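Local coordinates for inactive PncC family protein (Escherichia coli O157:H7, PDB 5KOL) that is of unknown function, belonging to the CinA family but lacking the nicotinamide-nucleotide (NMN) amidohydrolase activity associated with PncC enzymes, at residues 97-102 / 111-116; 134-139 / 166-171; 34-39 / 58-63. All coordinates share one frame; numbering follows the deposited sequence.

Contact 1: 97-102 / 111-116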
ATOM      1  N   GLU A  97      14.719  10.336   0.427  1.00 23.39           N
ATOM      2  CA  GLU A  97      13.714  11.098  -0.322  1.00 27.66           C
ATOM      3  C   GLU A  97      12.333  10.465  -0.249  1.00 29.76           C
ATOM      4  O   GLU A  97      11.324  11.187  -0.261  1.00 24.15           O
ATOM      5  CB  GLU A  97      14.114  11.264  -1.788  1.00 27.86           C
ATOM      6  CG  GLU A  97      15.384  12.035  -1.986  1.00 31.58           C
ATOM      7  CD  GLU A  97      15.715  12.161  -3.448  1.00 33.84           C
ATOM      8  OE1 GLU A  97      16.436  11.265  -3.916  1.00 41.91           O
ATOM      9  OE2 GLU A  97      15.282  13.134  -4.099  1.00 37.57           O
ATOM     10  N   MET A  98      12.244   9.127  -0.232  1.00 28.37           N
ATOM     11  CA  MET A  98      10.908   8.553  -0.113  1.00 26.04           C
ATOM     12  C   MET A  98      10.287   8.910   1.227  1.00 29.43           C
ATOM     13  O   MET A  98       9.082   9.164   1.307  1.00 27.41           O
ATOM     14  CB  MET A  98      10.887   7.030  -0.292  1.00 24.80           C
ATOM     15  CG  MET A  98      11.223   6.527  -1.684  1.00 20.33           C
ATOM     16  SD  MET A  98      11.640   4.750  -1.756  1.00 27.97           S
ATOM     17  CE  MET A  98      10.040   4.033  -1.270  1.00 23.07           C
ATOM     18  N   ALA A  99      11.100   8.940   2.287  1.00 26.72           N
ATOM     19  CA  ALA A  99      10.592   9.282   3.613  1.00 23.16           C
ATOM     20  C   ALA A  99      10.132  10.740   3.679  1.00 25.84           C
ATOM     21  O   ALA A  99       9.122  11.047   4.322  1.00 28.70           O
ATOM     22  CB  ALA A  99      11.663   9.009   4.669  1.00 21.90           C
ATOM     23  N   THR A 100      10.867  11.664   3.047  1.00 27.01           N
ATOM     24  CA  THR A 100      10.417  13.052   3.082  1.00 32.44           C
ATOM     25  C   THR A 100       9.279  13.301   2.104  1.00 32.76           C
ATOM     26  O   THR A 100       8.407  14.135   2.383  1.00 31.09           O
ATOM     27  CB  THR A 100      11.572  14.023   2.794  1.00 36.83           C
ATOM     28  OG1 THR A 100      12.145  13.741   1.512  1.00 35.78           O
ATOM     29  CG2 THR A 100      12.648  13.913   3.864  1.00 32.27           C
ATOM     30  N   GLY A 101       9.262  12.593   0.968  1.00 28.69           N
ATOM     31  CA  GLY A 101       8.132  12.708   0.059  1.00 31.59           C
ATOM     32  C   GLY A 101       6.823  12.267   0.687  1.00 34.90           C
ATOM     33  O   GLY A 101       5.784  12.901   0.482  1.00 28.34           O
ATOM     34  N   ALA A 102       6.846  11.173   1.461  1.00 25.48           N
ATOM     35  CA  ALA A 102       5.611  10.728   2.102  1.00 26.57           C
ATOM     36  C   ALA A 102       5.127  11.751   3.120  1.00 26.18           C
ATOM     37  O   ALA A 102       3.920  12.015   3.223  1.00 28.23           O
ATOM     38  CB  ALA A 102       5.814   9.359   2.767  1.00 25.42           C
ATOM     39  N   SER A 111       7.583   9.245   9.365  1.00 25.80           N
ATOM     40  CA  SER A 111       7.461   8.358   8.214  1.00 24.79           C
ATOM     41  C   SER A 111       8.523   7.265   8.231  1.00 31.09           C
ATOM     42  O   SER A 111       9.562   7.372   8.895  1.00 26.99           O
ATOM     43  CB  SER A 111       7.532   9.127   6.877  1.00 26.07           C
ATOM     44  OG  SER A 111       8.856   9.495   6.546  1.00 27.16           O
ATOM     45  N   ILE A 112       8.223   6.203   7.482  1.00 26.65           N
ATOM     46  CA  ILE A 112       9.100   5.051   7.275  1.00 20.84           C
ATOM     47  C   ILE A 112       9.209   4.817   5.780  1.00 21.19           C
ATOM     48  O   ILE A 112       8.185   4.772   5.091  1.00 25.92           O
ATOM     49  CB  ILE A 112       8.537   3.768   7.922  1.00 24.81           C
ATOM     50  CG1 ILE A 112       8.234   3.958   9.404  1.00 25.27           C
ATOM     51  CG2 ILE A 112       9.452   2.562   7.608  1.00 24.21           C
ATOM     52  CD1 ILE A 112       7.289   2.866   9.950  1.00 25.09           C
ATOM     53  N   ALA A 113      10.425   4.607   5.283  1.00 21.15           N
ATOM     54  CA  ALA A 113      10.629   4.260   3.879  1.00 28.42           C
ATOM     55  C   ALA A 113      11.411   2.951   3.751  1.00 27.31           C
ATOM     56  O   ALA A 113      12.328   2.685   4.532  1.00 24.50           O
ATOM     57  CB  ALA A 113      11.348   5.405   3.143  1.00 26.68           C
ATOM     58  N   ILE A 114      11.029   2.115   2.784  1.00 19.71           N
ATOM     59  CA  ILE A 114      11.705   0.836   2.536  1.00 21.56           C
ATOM     60  C   ILE A 114      11.948   0.691   1.045  1.00 23.79           C
ATOM     61  O   ILE A 114      11.004   0.751   0.250  1.00 23.75           O
ATOM     62  CB  ILE A 114      10.906  -0.387   3.029  1.00 22.14           C
ATOM     63  CG1 ILE A 114      10.507  -0.271   4.493  1.00 23.72           C
ATOM     64  CG2 ILE A 114      11.737  -1.681   2.822  1.00 21.72           C
ATOM     65  CD1 ILE A 114       9.715  -1.504   5.018  1.00 21.23           C
ATOM     66  N   THR A 115      13.202   0.465   0.660  1.00 21.53           N
ATOM     67  CA  THR A 115      13.512   0.140  -0.729  1.00 24.85           C
ATOM     68  C   THR A 115      14.662  -0.858  -0.726  1.00 29.11           C
ATOM     69  O   THR A 115      15.677  -0.621  -0.064  1.00 30.14           O
ATOM     70  CB  THR A 115      13.868   1.400  -1.549  1.00 30.71           C
ATOM     71  OG1 THR A 115      14.233   1.029  -2.893  1.00 24.07           O
ATOM     72  CG2 THR A 115      15.002   2.220  -0.888  1.00 24.09           C
ATOM     73  N   GLY A 116      14.497  -1.979  -1.433  1.00 27.39           N
ATOM     74  CA  GLY A 116      15.509  -3.023  -1.400  1.00 23.97           C
ATOM     75  C   GLY A 116      15.361  -4.048  -2.508  1.00 29.82           C
ATOM     76  O   GLY A 116      14.505  -3.932  -3.390  1.00 31.66           O
TER

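Contact 2: 134-139 / 166-171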
ATOM      1  N   PHE A 134      16.689   1.649   4.433  1.00 22.16           N
ATOM      2  CA  PHE A 134      15.555   2.151   5.192  1.00 22.79           C
ATOM      3  C   PHE A 134      15.766   3.622   5.494  1.00 25.56           C
ATOM      4  O   PHE A 134      16.901   4.068   5.638  1.00 24.76           O
ATOM      5  CB  PHE A 134      15.394   1.399   6.517  1.00 24.22           C
ATOM      6  CG  PHE A 134      15.195  -0.089   6.372  1.00 24.33           C
ATOM      7  CD1 PHE A 134      16.277  -0.935   6.213  1.00 26.66           C
ATOM      8  CD2 PHE A 134      13.928  -0.636   6.466  1.00 24.13           C
ATOM      9  CE1 PHE A 134      16.098  -2.318   6.097  1.00 21.81           C
ATOM     10  CE2 PHE A 134      13.727  -2.019   6.362  1.00 24.06           C
ATOM     11  CZ  PHE A 134      14.816  -2.858   6.178  1.00 21.99           C
ATOM     12  N   ALA A 135      14.675   4.370   5.637  1.00 23.30           N
ATOM     13  CA  ALA A 135      14.782   5.738   6.136  1.00 24.53           C
ATOM     14  C   ALA A 135      13.599   6.046   7.044  1.00 25.22           C
ATOM     15  O   ALA A 135      12.493   5.522   6.849  1.00 26.98           O
ATOM     16  CB  ALA A 135      14.867   6.770   4.977  1.00 24.79           C
ATOM     17  N   TRP A 136      13.844   6.891   8.051  1.00 24.80           N
ATOM     18  CA  TRP A 136      12.807   7.365   8.962  1.00 25.74           C
ATOM     19  C   TRP A 136      12.915   8.873   9.137  1.00 29.91           C
ATOM     20  O   TRP A 136      14.012   9.398   9.326  1.00 29.50           O
ATOM     21  CB  TRP A 136      12.918   6.719  10.351  1.00 25.29           C
ATOM     22  CG  TRP A 136      12.949   5.206  10.325  1.00 26.09           C
ATOM     23  CD1 TRP A 136      11.905   4.363  10.537  1.00 24.15           C
ATOM     24  CD2 TRP A 136      14.094   4.379  10.073  1.00 26.21           C
ATOM     25  NE1 TRP A 136      12.322   3.047  10.429  1.00 23.38           N
ATOM     26  CE2 TRP A 136      13.665   3.035  10.150  1.00 20.99           C
ATOM     27  CE3 TRP A 136      15.449   4.645   9.820  1.00 27.55           C
ATOM     28  CZ2 TRP A 136      14.533   1.966   9.957  1.00 21.32           C
ATOM     29  CZ3 TRP A 136      16.310   3.582   9.625  1.00 23.36           C
ATOM     30  CH2 TRP A 136      15.851   2.258   9.694  1.00 28.20           C
ATOM     31  N   HIS A 137      11.770   9.553   9.117  1.00 24.84           N
ATOM     32  CA  HIS A 137      11.678  10.975   9.417  1.00 29.02           C
ATOM     33  C   HIS A 137      11.006  11.121  10.774  1.00 35.70           C
ATOM     34  O   HIS A 137       9.891  10.629  10.972  1.00 32.12           O
ATOM     35  CB  HIS A 137      10.877  11.721   8.350  1.00 35.35           C
ATOM     36  CG  HIS A 137      10.717  13.187   8.627  1.00 41.73           C
ATOM     37  ND1 HIS A 137      11.470  14.152   7.990  1.00 45.29           N
ATOM     38  CD2 HIS A 137       9.886  13.854   9.465  1.00 43.99           C
ATOM     39  CE1 HIS A 137      11.114  15.347   8.429  1.00 43.46           C
ATOM     40  NE2 HIS A 137      10.153  15.196   9.322  1.00 42.87           N
ATOM     41  N   ILE A 138      11.689  11.771  11.709  1.00 38.29           N
ATOM     42  CA  ILE A 138      11.148  12.023  13.040  1.00 42.07           C
ATOM     43  C   ILE A 138      11.535  13.427  13.458  1.00 43.02           C
ATOM     44  O   ILE A 138      12.712  13.794  13.381  1.00 44.61           O
ATOM     45  CB  ILE A 138      11.669  11.030  14.092  1.00 38.54           C
ATOM     46  CG1 ILE A 138      11.717   9.617  13.531  1.00 33.18           C
ATOM     47  CG2 ILE A 138      10.819  11.128  15.353  1.00 41.89           C
ATOM     48  CD1 ILE A 138      12.537   8.677  14.344  1.00 42.76           C
ATOM     49  N   LYS A 139      10.552  14.196  13.923  1.00 44.18           N
ATOM     50  CA  LYS A 139      10.773  15.532  14.476  1.00 53.64           C
ATOM     51  C   LYS A 139      11.668  16.377  13.566  1.00 47.38           C
ATOM     52  O   LYS A 139      12.695  16.911  13.985  1.00 47.38           O
ATOM     53  CB  LYS A 139      11.356  15.438  15.889  1.00 49.84           C
ATOM     54  CG  LYS A 139      10.401  14.814  16.913  1.00 52.64           C
ATOM     55  CD  LYS A 139      11.103  14.501  18.236  1.00 58.49           C
ATOM     56  CE  LYS A 139      10.150  13.873  19.256  1.00 52.48           C
ATOM     57  NZ  LYS A 139      10.229  12.378  19.280  1.00 61.10           N
ATOM     58  N   ALA A 166      10.627  -2.045  14.173  1.00 23.18           N
ATOM     59  CA  ALA A 166      11.437  -2.131  15.386  1.00 24.59           C
ATOM     60  C   ALA A 166      12.449  -0.995  15.468  1.00 25.50           C
ATOM     61  O   ALA A 166      12.727  -0.470  16.559  1.00 27.23           O
ATOM     62  CB  ALA A 166      12.141  -3.490  15.446  1.00 22.48           C
ATOM     63  N   GLN A 167      13.036  -0.613  14.328  1.00 25.16           N
ATOM     64  CA  GLN A 167      14.012   0.472  14.374  1.00 26.17           C
ATOM     65  C   GLN A 167      13.340   1.818  14.620  1.00 31.24           C
ATOM     66  O   GLN A 167      13.958   2.710  15.202  1.00 27.52           O
ATOM     67  CB  GLN A 167      14.851   0.521  13.088  1.00 30.82           C
ATOM     68  CG  GLN A 167      16.010   1.551  13.158  1.00 31.74           C
ATOM     69  CD  GLN A 167      17.164   1.101  14.052  1.00 31.82           C
ATOM     70  OE1 GLN A 167      17.561  -0.079  14.049  1.00 36.87           O
ATOM     71  NE2 GLN A 167      17.706   2.033  14.828  1.00 32.43           N
ATOM     72  N   LEU A 168      12.095   2.010  14.177  1.00 23.31           N
ATOM     73  CA  LEU A 168      11.417   3.242  14.556  1.00 24.20           C
ATOM     74  C   LEU A 168      11.238   3.309  16.070  1.00 28.05           C
ATOM     75  O   LEU A 168      11.414   4.366  16.681  1.00 31.43           O
ATOM     76  CB  LEU A 168      10.085   3.372  13.819  1.00 23.23           C
ATOM     77  CG  LEU A 168       9.307   4.627  14.232  1.00 27.46           C
ATOM     78  CD1 LEU A 168      10.135   5.911  13.980  1.00 23.57           C
ATOM     79  CD2 LEU A 168       8.016   4.700  13.450  1.00 24.92           C
ATOM     80  N   LEU A 169      10.914   2.173  16.692  1.00 24.90           N
ATOM     81  CA  LEU A 169      10.835   2.107  18.144  1.00 28.96           C
ATOM     82  C   LEU A 169      12.151   2.543  18.782  1.00 26.52           C
ATOM     83  O   LEU A 169      12.159   3.331  19.732  1.00 30.96           O
ATOM     84  CB  LEU A 169      10.464   0.681  18.558  1.00 23.67           C
ATOM     85  CG  LEU A 169       8.971   0.390  18.327  1.00 29.69           C
ATOM     86  CD1 LEU A 169       8.610  -1.060  18.631  1.00 30.63           C
ATOM     87  CD2 LEU A 169       8.161   1.308  19.237  1.00 25.31           C
ATOM     88  N   GLN A 170      13.277   2.032  18.266  1.00 28.08           N
ATOM     89  CA  GLN A 170      14.583   2.418  18.795  1.00 32.04           C
ATOM     90  C   GLN A 170      14.790   3.921  18.674  1.00 39.54           C
ATOM     91  O   GLN A 170      15.231   4.579  19.618  1.00 34.96           O
ATOM     92  CB  GLN A 170      15.699   1.674  18.055  1.00 32.78           C
ATOM     93  CG  GLN A 170      17.117   2.175  18.381  1.00 37.97           C
ATOM     94  CD  GLN A 170      17.510   1.940  19.836  1.00 44.93           C
ATOM     95  OE1 GLN A 170      18.183   2.767  20.474  1.00 37.88           O
ATOM     96  NE2 GLN A 170      17.086   0.812  20.366  1.00 26.75           N
ATOM     97  N   LEU A 171      14.465   4.482  17.508  1.00 36.90           N
ATOM     98  CA  LEU A 171      14.691   5.903  17.292  1.00 33.35           C
ATOM     99  C   LEU A 171      13.743   6.771  18.116  1.00 40.91           C
ATOM    100  O   LEU A 171      14.019   7.959  18.302  1.00 43.50           O
ATOM    101  CB  LEU A 171      14.555   6.219  15.796  1.00 38.18           C
ATOM    102  CG  LEU A 171      15.597   5.551  14.891  1.00 38.03           C
ATOM    103  CD1 LEU A 171      15.339   5.839  13.408  1.00 32.45           C
ATOM    104  CD2 LEU A 171      17.010   5.981  15.277  1.00 37.80           C
TER

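Contact 3: 34-39 / 58-63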
ATOM      1  N   LEU A  34       1.236  11.960  17.359  1.00 37.62           N
ATOM      2  CA  LEU A  34       1.987  11.998  16.109  1.00 39.33           C
ATOM      3  C   LEU A  34       1.288  11.154  15.051  1.00 37.24           C
ATOM      4  O   LEU A  34       0.685  10.122  15.366  1.00 32.35           O
ATOM      5  CB  LEU A  34       3.420  11.498  16.316  1.00 34.73           C
ATOM      6  CG  LEU A  34       4.329  12.300  17.243  1.00 43.37           C
ATOM      7  CD1 LEU A  34       5.646  11.567  17.424  1.00 38.03           C
ATOM      8  CD2 LEU A  34       4.566  13.713  16.705  1.00 45.10           C
ATOM      9  N   ARG A  35       1.365  11.598  13.795  1.00 40.65           N
ATOM     10  CA  ARG A  35       0.732  10.911  12.677  1.00 29.68           C
ATOM     11  C   ARG A  35       1.793  10.302  11.759  1.00 30.17           C
ATOM     12  O   ARG A  35       2.733  10.984  11.341  1.00 31.50           O
ATOM     13  CB  ARG A  35      -0.187  11.855  11.892  1.00 37.07           C
ATOM     14  CG  ARG A  35      -0.923  11.141  10.773  1.00 46.16           C
ATOM     15  CD  ARG A  35      -2.391  11.584  10.643  1.00 49.80           C
ATOM     16  NE  ARG A  35      -3.121  11.399  11.894  1.00 48.79           N
ATOM     17  CZ  ARG A  35      -4.083  10.493  12.088  1.00 45.28           C
ATOM     18  NH1 ARG A  35      -4.449   9.660  11.117  1.00 42.66           N
ATOM     19  NH2 ARG A  35      -4.688  10.411  13.268  1.00 45.11           N
ATOM     20  N   LEU A  36       1.652   9.015  11.475  1.00 36.51           N
ATOM     21  CA  LEU A  36       2.629   8.237  10.724  1.00 30.29           C
ATOM     22  C   LEU A  36       2.177   8.072   9.278  1.00 29.70           C
ATOM     23  O   LEU A  36       0.981   7.986   8.991  1.00 26.83           O
ATOM     24  CB  LEU A  36       2.812   6.852  11.368  1.00 26.31           C
ATOM     25  CG  LEU A  36       3.696   5.799  10.693  1.00 27.62           C
ATOM     26  CD1 LEU A  36       5.185   6.163  10.892  1.00 25.30           C
ATOM     27  CD2 LEU A  36       3.371   4.399  11.279  1.00 24.79           C
ATOM     28  N   THR A  37       3.148   8.046   8.365  1.00 24.51           N
ATOM     29  CA  THR A  37       2.920   7.682   6.977  1.00 27.99           C
ATOM     30  C   THR A  37       4.067   6.775   6.541  1.00 24.99           C
ATOM     31  O   THR A  37       5.132   6.759   7.161  1.00 26.68           O
ATOM     32  CB  THR A  37       2.823   8.925   6.072  1.00 29.62           C
ATOM     33  OG1 THR A  37       2.500   8.531   4.722  1.00 25.94           O
ATOM     34  CG2 THR A  37       4.146   9.705   6.098  1.00 23.17           C
ATOM     35  N   THR A  38       3.836   6.002   5.483  1.00 21.54           N
ATOM     36  CA  THR A  38       4.796   5.000   5.025  1.00 21.54           C
ATOM     37  C   THR A  38       4.943   5.060   3.512  1.00 26.06           C
ATOM     38  O   THR A  38       4.011   5.438   2.797  1.00 25.98           O
ATOM     39  CB  THR A  38       4.376   3.575   5.420  1.00 24.39           C
ATOM     40  OG1 THR A  38       3.099   3.273   4.826  1.00 24.13           O
ATOM     41  CG2 THR A  38       4.268   3.474   6.937  1.00 25.86           C
ATOM     42  N   ALA A  39       6.126   4.672   3.039  1.00 24.85           N
ATOM     43  CA  ALA A  39       6.445   4.586   1.622  1.00 27.91           C
ATOM     44  C   ALA A  39       7.226   3.299   1.417  1.00 27.07           C
ATOM     45  O   ALA A  39       8.216   3.069   2.112  1.00 24.50           O
ATOM     46  CB  ALA A  39       7.272   5.806   1.155  1.00 21.88           C
ATOM     47  N   PRO A  58      -6.663   4.228  12.943  1.00 39.75           N
ATOM     48  CA  PRO A  58      -7.025   5.577  12.479  1.00 35.43           C
ATOM     49  C   PRO A  58      -6.569   6.676  13.404  1.00 41.15           C
ATOM     50  O   PRO A  58      -6.549   7.835  12.981  1.00 41.43           O
ATOM     51  CB  PRO A  58      -8.559   5.525  12.404  1.00 40.70           C
ATOM     52  CG  PRO A  58      -8.904   4.092  12.420  1.00 47.12           C
ATOM     53  CD  PRO A  58      -7.867   3.460  13.287  1.00 37.59           C
ATOM     54  N   LYS A  59      -6.208   6.354  14.647  1.00 37.31           N
ATOM     55  CA  LYS A  59      -5.724   7.355  15.578  1.00 37.12           C
ATOM     56  C   LYS A  59      -4.278   7.755  15.319  1.00 37.71           C
ATOM     57  O   LYS A  59      -3.804   8.709  15.942  1.00 38.82           O
ATOM     58  CB  LYS A  59      -5.878   6.850  17.017  1.00 39.08           C
ATOM     59  CG  LYS A  59      -7.332   6.796  17.474  1.00 40.29           C
ATOM     60  CD  LYS A  59      -7.458   6.223  18.877  1.00 54.71           C
ATOM     61  CE  LYS A  59      -8.911   6.241  19.334  1.00 60.58           C
ATOM     62  NZ  LYS A  59      -9.155   5.432  20.575  1.00 68.70           N
ATOM     63  N   PHE A  60      -3.566   7.077  14.416  1.00 32.27           N
ATOM     64  CA  PHE A  60      -2.187   7.485  14.161  1.00 30.37           C
ATOM     65  C   PHE A  60      -1.722   7.259  12.728  1.00 30.14           C
ATOM     66  O   PHE A  60      -0.636   7.727  12.369  1.00 28.74           O
ATOM     67  CB  PHE A  60      -1.223   6.766  15.117  1.00 30.79           C
ATOM     68  CG  PHE A  60      -1.062   5.292  14.835  1.00 26.95           C
ATOM     69  CD1 PHE A  60      -1.997   4.383  15.285  1.00 31.35           C
ATOM     70  CD2 PHE A  60       0.039   4.820  14.137  1.00 33.07           C
ATOM     71  CE1 PHE A  60      -1.847   3.035  15.034  1.00 31.31           C
ATOM     72  CE2 PHE A  60       0.188   3.470  13.880  1.00 32.08           C
ATOM     73  CZ  PHE A  60      -0.755   2.578  14.330  1.00 29.27           C
ATOM     74  N   TYR A  61      -2.508   6.566  11.897  1.00 33.75           N
ATOM     75  CA  TYR A  61      -2.041   6.195  10.559  1.00 30.81           C
ATOM     76  C   TYR A  61      -3.172   6.259   9.547  1.00 32.97           C
ATOM     77  O   TYR A  61      -4.215   5.633   9.745  1.00 34.95           O
ATOM     78  CB  TYR A  61      -1.443   4.782  10.562  1.00 25.33           C
ATOM     79  CG  TYR A  61      -0.931   4.277   9.214  1.00 27.84           C
ATOM     80  CD1 TYR A  61       0.241   4.783   8.658  1.00 23.98           C
ATOM     81  CD2 TYR A  61      -1.595   3.255   8.529  1.00 29.61           C
ATOM     82  CE1 TYR A  61       0.729   4.301   7.429  1.00 25.06           C
ATOM     83  CE2 TYR A  61      -1.125   2.768   7.305  1.00 23.10           C
ATOM     84  CZ  TYR A  61       0.043   3.296   6.768  1.00 27.14           C
ATOM     85  OH  TYR A  61       0.521   2.808   5.579  1.00 23.05           O
ATOM     86  N   GLY A  62      -2.945   6.968   8.440  1.00 29.96           N
ATOM     87  CA  GLY A  62      -3.930   6.979   7.377  1.00 38.90           C
ATOM     88  C   GLY A  62      -3.386   6.712   5.987  1.00 31.34           C
ATOM     89  O   GLY A  62      -4.049   6.048   5.187  1.00 35.21           O
ATOM     90  N   ALA A  63      -2.181   7.195   5.689  1.00 28.69           N
ATOM     91  CA  ALA A  63      -1.677   7.276   4.321  1.00 28.47           C
ATOM     92  C   ALA A  63      -0.487   6.354   4.129  1.00 31.16           C
ATOM     93  O   ALA A  63       0.563   6.539   4.767  1.00 26.74           O
ATOM     94  CB  ALA A  63      -1.289   8.718   3.974  1.00 23.96           C
TER
HETATM   95  O   HOH W   1      -1.743  10.237  16.747  1.00 41.44           O
HETATM   96  O   HOH W   2      -0.890   8.992   7.590  1.00 31.36           O

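Contact 1: 97-102 / 111-116
Helix 92-106 packs on strand 110-116, the middle strand of the five-stranded mixed beta sheet of this alpha/beta fold, and residues 97-102 illustrate how small side chains bring a helix close to a strand: the two short axes approach to 7.0 Å at 140°. The tight part centres on alanines. The CB of Ala113 sits beneath the helix, 3.6 Å from Ala99 N and 3.8 Å from Met98 CB, so that the strand's methyl group reaches the helix backbone itself. Toward Thr115 the packing loosens. Met98 CG lies anti to its carbonyl carbon, and the extended chi2 (164°) carries SD obliquely past Thr115 CB at 4.0 Å; the bend at chi3 (65°) then turns CE toward Ile114 O, 3.7 Å away. The hydroxyl of Thr115 is engaged by Ala89 O. On the far side of the helix Glu97 and Thr100 point away from the strand and are partly exposed, the carboxylate of Glu97 being held by Ser80 N and Ser83 OG. The one hydrogen bond across the two segments lies at the Ser111 end. There Ser111 OG, between its own backbone N and carbonyl carbon, donates to Ala99 O at 2.7 Å, approaching from above the carbonyl plane.

Contact 2: 134-139 / 166-171
Trp136 and Leu171 both carry CG anti to the carbonyl carbon (chi1 -54° in Trp136), whereas Gln167 and Leu168 carry it anti to the backbone N; these torsions let strand 131-138 and helix 153-171 mesh against one indole. In Gln167 chi1 (-173°) sets CG over the six-membered ring of Trp136 in a CH-pi contact, 3.9 Å from the centroid. Its CB also touches that ring, 3.5 Å from Trp136 CZ2. The bend at chi2 (73°) then turns the amide away, anchored through NE2 to Lys8 O and through OE1 to Val10 N. Leu171 CD1 approaches the indole obliquely, 3.8 Å from CE3 of Trp136, while Leu168 CB lies near CD1 of Trp136. Ile138 CD1 is also pressed close to Leu171 CB, at 3.5 Å tighter than usual carbon contact, and meets Leu168 CD1. No hydrogen bond crosses between the two segments, but Trp136 NE1 is satisfied by Ala164 O, just before residues 166-171. This buried helix-on-sheet packing is bordered by strand 110-116, where Ile112 touches Trp136, by strand 141-148 through Tyr143 and Ala145, and by helix 18-31, whose Leu25 meets Leu168.

Contact 3: 34-39 / 58-63
Strands 36-40 and 61-67 are the parallel partners of a beta-alpha-beta unit, and their N-terminal ends show how side chains and water supplement an irregular strand pairing. The firmest backbone bond runs from Leu36 N to Phe60 O, 2.8 Å and straight, nearly along the carbonyl axis. Further along, Ala63 O accepts Thr37 OG1 at 2.8 Å, from above its carbonyl plane, and a weak bond from Thr38 N. One water donates to Leu36 O at 2.5 Å and accepts from Ala63 N, bridging the strands in place of a direct bond; another lies between Leu34 O and Lys59 O. Tyr61, with CG anti to the backbone N (chi1 179°), donates from OH to Thr38 OG1 at 2.7 Å, near the ring plane. Arg35 bends at chi2 and chi3 to lay its guanidinium over the backbone at Phe60 CA and Tyr61 N. Its NH2 meets a lone pair of Pro58 O in plane at 3.2 Å, and NH1 adds a weak bond to the same oxygen. Gly62 also forms backbone hydrogen bonds to the second subunit. With a cation gripping the carbonyl of a 3-10 turn, the chemistry implies a joint secured largely by side chains and water, and probably some polarisation of Pro58 O.

From the N terminus, the chain first closes contact 3, a beta-alpha-beta loop in which strand 61-67 returns beside strand 36-40 as the outermost strand within this chain on that side, where Gly62 bonds to the second subunit. Contact 1 then closes a shorter loop, strand 110-116 returning against helix 92-106, and contact 2 closes the last, bringing helix 153-171 onto strand 131-138. The three loops run in series; none nests in or crosses another. In space they are joined: strand 110-116 bonds to strand 36-40 through Ile112 O and Ala39 N and to strand 131-138 through Ala113 N and Ala135 O, while Leu168 of contact 2 packs on Leu36 of contact 3.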